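PDB 1RKX: CDP-glucose-4,6-dehydratase from Yersinia pseudotuberculosis, which catalyses the 4,6-dehydration of CDP-D-glucose, most likely to CDP-4-keto-6-deoxy-D-glucose with the help of bound NAD, as an extended short-chain dehydrogenase/reductase family member. Local coordinates for residues Glu82-Met87 with Gly122-Val127; Tyr113-Ile118 with Leu166-Tyr171. All blocks are in the same frame, centred on the assembly; numbering follows the deposited sequence.

Interaction 1. Residues Glu82-Met87 with Gly122-Val127. With NAD (nicotinamide-adenine-dinucleotide), chain G.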
loop_
_atom_site.group_PDB
_atom_site.type_symbol
_atom_site.label_atom_id
_atom_site.label_comp_id
_atom_site.label_asym_id
_atom_site.label_seq_id
_atom_site.Cartn_x
_atom_site.Cartn_y
_atom_site.Cartn_z
ATOM N N GLU C 82 9.447 -3.400 37.273
ATOM C CA GLU C 82 8.637 -4.433 36.632
ATOM C C GLU C 82 7.971 -3.769 35.432
ATOM O O GLU C 82 7.557 -4.433 34.484
ATOM C CB GLU C 82 7.524 -4.918 37.554
ATOM C CG GLU C 82 7.933 -5.324 38.943
ATOM C CD GLU C 82 6.712 -5.539 39.816
ATOM O OE1 GLU C 82 5.945 -6.485 39.527
ATOM O OE2 GLU C 82 6.515 -4.748 40.769
ATOM N N ILE C 83 7.854 -2.449 35.506
ATOM C CA ILE C 83 7.230 -1.671 34.447
ATOM C C ILE C 83 8.073 -0.442 34.136
ATOM O O ILE C 83 8.540 0.255 35.044
ATOM C CB ILE C 83 5.812 -1.215 34.858
ATOM C CG1 ILE C 83 4.948 -2.434 35.193
ATOM C CG2 ILE C 83 5.167 -0.420 33.721
ATOM C CD1 ILE C 83 3.577 -2.085 35.757
ATOM N N VAL C 84 8.255 -0.171 32.847
ATOM C CA VAL C 84 9.043 0.970 32.419
ATOM C C VAL C 84 8.306 1.839 31.402
ATOM O O VAL C 84 7.724 1.330 30.448
ATOM C CB VAL C 84 10.368 0.526 31.764
ATOM C CG1 VAL C 84 11.124 1.754 31.253
ATOM C CG2 VAL C 84 11.217 -0.255 32.762
ATOM N N PHE C 85 8.332 3.147 31.626
ATOM C CA PHE C 85 7.737 4.112 30.705
ATOM C C PHE C 85 8.893 4.991 30.242
ATOM O O PHE C 85 9.496 5.710 31.050
ATOM C CB PHE C 85 6.695 4.993 31.398
ATOM C CG PHE C 85 5.409 4.286 31.719
ATOM C CD1 PHE C 85 5.205 3.723 32.977
ATOM C CD2 PHE C 85 4.389 4.201 30.771
ATOM C CE1 PHE C 85 3.996 3.087 33.290
ATOM C CE2 PHE C 85 3.176 3.568 31.070
ATOM C CZ PHE C 85 2.979 3.010 32.335
ATOM N N HIS C 86 9.216 4.929 28.954
ATOM C CA HIS C 86 10.306 5.731 28.416
ATOM C C HIS C 86 9.755 6.989 27.763
ATOM O O HIS C 86 9.229 6.940 26.650
ATOM C CB HIS C 86 11.114 4.903 27.406
ATOM C CG HIS C 86 12.224 5.661 26.738
ATOM N ND1 HIS C 86 13.124 6.437 27.437
ATOM C CD2 HIS C 86 12.583 5.750 25.435
ATOM C CE1 HIS C 86 13.988 6.975 26.593
ATOM N NE2 HIS C 86 13.683 6.573 25.371
ATOM N N MET C 87 9.866 8.116 28.463
ATOM C CA MET C 87 9.376 9.377 27.935
ATOM C C MET C 87 10.454 10.427 27.710
ATOM O O MET C 87 10.173 11.491 27.164
ATOM C CB MET C 87 8.286 9.949 28.843
ATOM C CG MET C 87 6.986 9.172 28.761
ATOM S SD MET C 87 5.558 10.113 29.316
ATOM C CE MET C 87 5.650 9.820 31.038
ATOM N N GLY C 122 16.828 -7.700 33.297
ATOM C CA GLY C 122 15.805 -8.726 33.410
ATOM C C GLY C 122 14.708 -8.373 34.401
ATOM O O GLY C 122 14.812 -7.389 35.132
ATOM N N GLY C 123 13.646 -9.172 34.414
ATOM C CA GLY C 123 12.554 -8.936 35.341
ATOM C C GLY C 123 11.520 -7.907 34.918
ATOM O O GLY C 123 10.462 -7.799 35.540
ATOM N N VAL C 124 11.810 -7.133 33.877
ATOM C CA VAL C 124 10.850 -6.135 33.424
ATOM C C VAL C 124 9.727 -6.844 32.668
ATOM O O VAL C 124 9.972 -7.566 31.698
ATOM C CB VAL C 124 11.515 -5.088 32.515
ATOM C CG1 VAL C 124 10.483 -4.065 32.068
ATOM C CG2 VAL C 124 12.655 -4.393 33.269
ATOM N N LYS C 125 8.494 -6.631 33.117
ATOM C CA LYS C 125 7.329 -7.273 32.518
ATOM C C LYS C 125 6.671 -6.447 31.412
ATOM O O LYS C 125 6.174 -7.000 30.427
ATOM C CB LYS C 125 6.291 -7.578 33.608
ATOM C CG LYS C 125 6.772 -8.524 34.713
ATOM C CD LYS C 125 6.294 -9.951 34.477
ATOM C CE LYS C 125 6.874 -10.520 33.195
ATOM N NZ LYS C 125 6.183 -11.755 32.727
ATOM N N ALA C 126 6.667 -5.129 31.575
ATOM C CA ALA C 126 6.050 -4.251 30.585
ATOM C C ALA C 126 6.887 -3.018 30.286
ATOM O O ALA C 126 7.365 -2.334 31.193
ATOM C CB ALA C 126 4.660 -3.825 31.056
ATOM N N VAL C 127 7.059 -2.736 28.998
ATOM C CA VAL C 127 7.820 -1.575 28.569
ATOM C C VAL C 127 6.948 -0.764 27.615
ATOM O O VAL C 127 6.457 -1.281 26.604
ATOM C CB VAL C 127 9.119 -1.980 27.831
ATOM C CG1 VAL C 127 9.901 -0.720 27.414
ATOM C CG2 VAL C 127 9.978 -2.864 28.724
HETATM P PA NAD G . 9.243 17.824 28.088
HETATM O O1A NAD G . 10.333 18.599 27.458
HETATM O O2A NAD G . 8.401 18.531 29.089
HETATM O O5B NAD G . 9.824 16.497 28.786
HETATM C C5B NAD G . 10.992 15.860 28.215
HETATM C C4B NAD G . 11.728 15.027 29.265
HETATM O O4B NAD G . 12.851 14.506 28.518
HETATM C C3B NAD G . 12.323 15.870 30.383
HETATM O O3B NAD G . 11.963 15.238 31.627
HETATM C C2B NAD G . 13.807 15.843 30.068
HETATM O O2B NAD G . 14.651 16.037 31.238
HETATM C C1B NAD G . 13.949 14.505 29.390
HETATM N N9A NAD G . 15.171 14.401 28.608
HETATM C C8A NAD G . 15.472 15.031 27.429
HETATM N N7A NAD G . 16.685 14.738 26.965
HETATM C C5A NAD G . 17.197 13.867 27.906
HETATM C C6A NAD G . 18.442 13.204 27.990
HETATM N N6A NAD G . 19.431 13.291 27.125
HETATM N N1A NAD G . 18.653 12.389 29.071
HETATM C C2A NAD G . 17.642 12.278 29.994
HETATM N N3A NAD G . 16.453 12.841 30.020
HETATM C C4A NAD G . 16.282 13.640 28.931
HETATM O O3 NAD G . 8.354 17.225 26.955
HETATM P PN NAD G . 6.994 16.318 27.021
HETATM O O1N NAD G . 5.969 17.155 26.392
HETATM O O2N NAD G . 6.711 16.006 28.446
HETATM O O5D NAD G . 7.348 15.089 26.090
HETATM C C5D NAD G . 7.367 13.794 26.700
HETATM C C4D NAD G . 7.640 12.732 25.653
HETATM O O4D NAD G . 6.470 12.767 24.770
HETATM C C3D NAD G . 8.831 12.912 24.711
HETATM O O3D NAD G . 9.293 11.605 24.315
HETATM C C2D NAD G . 8.204 13.653 23.538
HETATM O O2D NAD G . 9.009 13.500 22.357
HETATM C C1D NAD G . 6.876 12.950 23.434
HETATM N N1N NAD G . 5.893 13.734 22.695
HETATM C C2N NAD G . 5.238 14.847 23.249
HETATM C C3N NAD G . 4.171 15.572 22.489
HETATM C C7N NAD G . 3.494 16.694 23.163
HETATM O O7N NAD G . 2.597 17.267 22.526
HETATM N N7N NAD G . 3.801 17.109 24.410
HETATM C C4N NAD G . 3.913 15.181 21.051
HETATM C C5N NAD G . 4.716 13.998 20.613
HETATM C C6N NAD G . 5.593 13.351 21.351
#
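The flat carbonyl group of Glu82 takes N-H groups from both Ala126 and Lys125, the first in its plane, the second tilted from it. Ala126 N lies 3.1 Å from Glu82 O, on a fairly straight bond with an N-H...O angle of 159°. Lys125 N sits closer, 2.8 Å from Glu82 O, but is tilted 27° from the carbonyl plane, so the oxygen is bonded from two directions just where the second strand begins. Two carbons also lie close to this oxygen: Lys125 CB at 3.5 Å and Val124 CG1 at 3.8 Å from Glu82 O. The next rung runs the other way, Val84 N donating to Ala126 O at 2.9 Å, while the CA of Ile83 also points its hydrogen at that oxygen.

Of the two faces of the sheet, one carries Ile83 and Ala126, whose CG2 and CB come within 4.4 Å beneath helix 236-251. The other carries Val84 and Val127 against Ile118 of helix 100-121. Val84 CG2, anti to its own carbonyl carbon, reaches Val124 CG1 at 3.9 Å, the two side chains crossing at about a right angle. At the strand entrance the Glu82 carboxylate turns to Tyr250 and Arg11 N, and Lys125 NZ to Tyr181.

At the far end Met87 O accepts a hydrogen bond of 3.0 Å from O3D of NAD. Neighbouring parallel strands joined through helix 100-121 form a beta-alpha-beta crossover, and with NAD at their C-terminal edge they are characteristic of the Rossmann fold.

Interaction 2. Residues Tyr113-Ile118 with Leu166-Tyr171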
loop_
_atom_site.group_PDB
_atom_site.type_symbol
_atom_site.label_atom_id
_atom_site.label_comp_id
_atom_site.label_asym_id
_atom_site.label_seq_id
_atom_site.Cartn_x
_atom_site.Cartn_y
_atom_site.Cartn_z
ATOM N N TYR C 113 19.896 2.433 24.469
ATOM C CA TYR C 113 20.486 2.210 25.794
ATOM C C TYR C 113 19.449 1.734 26.820
ATOM O O TYR C 113 19.743 0.888 27.669
ATOM C CB TYR C 113 21.151 3.492 26.303
ATOM C CG TYR C 113 22.336 3.962 25.474
ATOM C CD1 TYR C 113 22.673 5.313 25.423
ATOM C CD2 TYR C 113 23.113 3.061 24.734
ATOM C CE1 TYR C 113 23.743 5.764 24.658
ATOM C CE2 TYR C 113 24.196 3.505 23.964
ATOM C CZ TYR C 113 24.498 4.858 23.933
ATOM O OH TYR C 113 25.545 5.324 23.175
ATOM N N LEU C 114 18.242 2.282 26.747
ATOM C CA LEU C 114 17.180 1.889 27.669
ATOM C C LEU C 114 16.798 0.425 27.458
ATOM O O LEU C 114 16.720 -0.356 28.417
ATOM C CB LEU C 114 15.939 2.764 27.466
ATOM C CG LEU C 114 14.780 2.347 28.380
ATOM C CD1 LEU C 114 14.643 3.354 29.506
ATOM C CD2 LEU C 114 13.494 2.245 27.583
ATOM N N LEU C 115 16.561 0.054 26.202
ATOM C CA LEU C 115 16.187 -1.317 25.867
ATOM C C LEU C 115 17.315 -2.299 26.181
ATOM O O LEU C 115 17.063 -3.422 26.625
ATOM C CB LEU C 115 15.783 -1.411 24.389
ATOM C CG LEU C 115 14.523 -0.608 24.033
ATOM C CD1 LEU C 115 14.304 -0.594 22.520
ATOM C CD2 LEU C 115 13.321 -1.223 24.747
ATOM N N GLU C 116 18.560 -1.874 25.975
ATOM C CA GLU C 116 19.705 -2.734 26.271
ATOM C C GLU C 116 19.778 -2.992 27.780
ATOM O O GLU C 116 20.040 -4.114 28.219
ATOM C CB GLU C 116 21.001 -2.070 25.789
ATOM C CG GLU C 116 22.265 -2.924 25.926
ATOM C CD GLU C 116 22.268 -4.158 25.032
ATOM O OE1 GLU C 116 21.364 -4.311 24.180
ATOM O OE2 GLU C 116 23.197 -4.983 25.183
ATOM N N ALA C 117 19.540 -1.948 28.571
ATOM C CA ALA C 117 19.572 -2.079 30.025
ATOM C C ALA C 117 18.495 -3.059 30.476
ATOM O O ALA C 117 18.738 -3.938 31.307
ATOM C CB ALA C 117 19.353 -0.721 30.679
ATOM N N ILE C 118 17.299 -2.908 29.915
ATOM C CA ILE C 118 16.184 -3.777 30.258
ATOM C C ILE C 118 16.508 -5.225 29.901
ATOM O O ILE C 118 16.211 -6.154 30.660
ATOM C CB ILE C 118 14.903 -3.322 29.523
ATOM C CG1 ILE C 118 14.480 -1.952 30.060
ATOM C CG2 ILE C 118 13.793 -4.360 29.692
ATOM C CD1 ILE C 118 13.297 -1.325 29.341
ATOM N N LEU C 166 11.615 1.954 14.818
ATOM C CA LEU C 166 12.352 0.852 14.211
ATOM C C LEU C 166 13.196 0.127 15.264
ATOM O O LEU C 166 13.174 -1.102 15.339
ATOM C CB LEU C 166 13.256 1.363 13.079
ATOM C CG LEU C 166 12.691 1.227 11.659
ATOM C CD1 LEU C 166 11.438 2.085 11.499
ATOM C CD2 LEU C 166 13.758 1.633 10.644
ATOM N N VAL C 167 13.931 0.890 16.069
ATOM C CA VAL C 167 14.777 0.314 17.118
ATOM C C VAL C 167 13.967 -0.590 18.048
ATOM O O VAL C 167 14.381 -1.710 18.350
ATOM C CB VAL C 167 15.446 1.421 17.979
ATOM C CG1 VAL C 167 16.043 0.818 19.263
ATOM C CG2 VAL C 167 16.542 2.117 17.170
ATOM N N THR C 168 12.823 -0.097 18.504
ATOM C CA THR C 168 11.984 -0.869 19.412
ATOM C C THR C 168 11.506 -2.145 18.736
ATOM O O THR C 168 11.490 -3.206 19.350
ATOM C CB THR C 168 10.768 -0.058 19.893
ATOM O OG1 THR C 168 11.211 1.179 20.463
ATOM C CG2 THR C 168 9.999 -0.844 20.965
ATOM N N SER C 169 11.129 -2.039 17.464
ATOM C CA SER C 169 10.669 -3.205 16.712
ATOM C C SER C 169 11.757 -4.282 16.622
ATOM O O SER C 169 11.488 -5.476 16.817
ATOM C CB SER C 169 10.249 -2.781 15.304
ATOM O OG SER C 169 9.867 -3.898 14.535
ATOM N N SER C 170 12.987 -3.868 16.321
ATOM C CA SER C 170 14.080 -4.827 16.208
ATOM C C SER C 170 14.448 -5.440 17.555
ATOM O O SER C 170 14.681 -6.645 17.639
ATOM C CB SER C 170 15.325 -4.182 15.599
ATOM O OG SER C 170 16.393 -5.126 15.542
ATOM N N TYR C 171 14.507 -4.620 18.602
ATOM C CA TYR C 171 14.848 -5.143 19.923
ATOM C C TYR C 171 13.812 -6.170 20.355
ATOM O O TYR C 171 14.159 -7.211 20.909
ATOM C CB TYR C 171 14.938 -4.019 20.960
ATOM C CG TYR C 171 16.364 -3.654 21.316
ATOM C CD1 TYR C 171 17.144 -2.875 20.459
ATOM C CD2 TYR C 171 16.953 -4.136 22.486
ATOM C CE1 TYR C 171 18.480 -2.588 20.758
ATOM C CE2 TYR C 171 18.286 -3.860 22.794
ATOM C CZ TYR C 171 19.042 -3.088 21.929
ATOM O OH TYR C 171 20.360 -2.817 22.237
#
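Tyr171 reaches across from helix 156-175, crossing the side chain of Leu115 obliquely, to end at Glu116 of the roughly parallel helix 100-121. Its CB starts 3.8 Å from Leu115 CD1, which also meets Val167 CG1, one turn earlier on the helix of Tyr171, at 4.0 Å. CG lies near both Leu115 CB and CD1. CD2 comes to 3.5 Å from Leu115 CB, which sits over one ring face, offset toward the rim, in a CH-pi contact. CE2 passes 3.4 Å from Glu116 OE1, and the tip, OH, donates a 2.6 Å hydrogen bond to that same oxygen. In Glu116, CG is anti to the backbone N (chi1 -175°), and a bend at chi2 turns CD from there. Carboxylate and ring planes are 85° apart; the hydroxyl meets OE1 from the anti side, 34° out of the carboxylate plane, and OE1 itself lies at the ring's edge.

The other oxygen, OE2, holds a salt bridge to Arg119 and a hydrogen bond to His120, while Pro100 of the second subunit packs on Tyr171. A buried carboxylate is thus shared between a phenol and basic partners, which would be expected to keep it ionised and the phenol its donor.

How the interactions relate
From the N terminus, residues 82-87 come first, then 113-118, 122-127 and 166-171, so the two contacts cross: their segments alternate along the chain. Interaction 1 closes a loop of 34 mostly helical residues, which includes the 113-118 segment itself. Interaction 2 closes a longer one that contains strand 126-130. After strand 83-86 the chain passes through helix 93-98 into helix 100-121, which packs on the sheet and leads on to strand 126-130. Ile118 CG2 packs 3.7 Å from Val124 CB, and Leu114 CD2 lies 3.6 Å from His86 CB. Interaction 1 joins two central strands, interaction 2 joins helix 100-121 to helix 156-175, and the packing of Leu114 and Ile118 links the two.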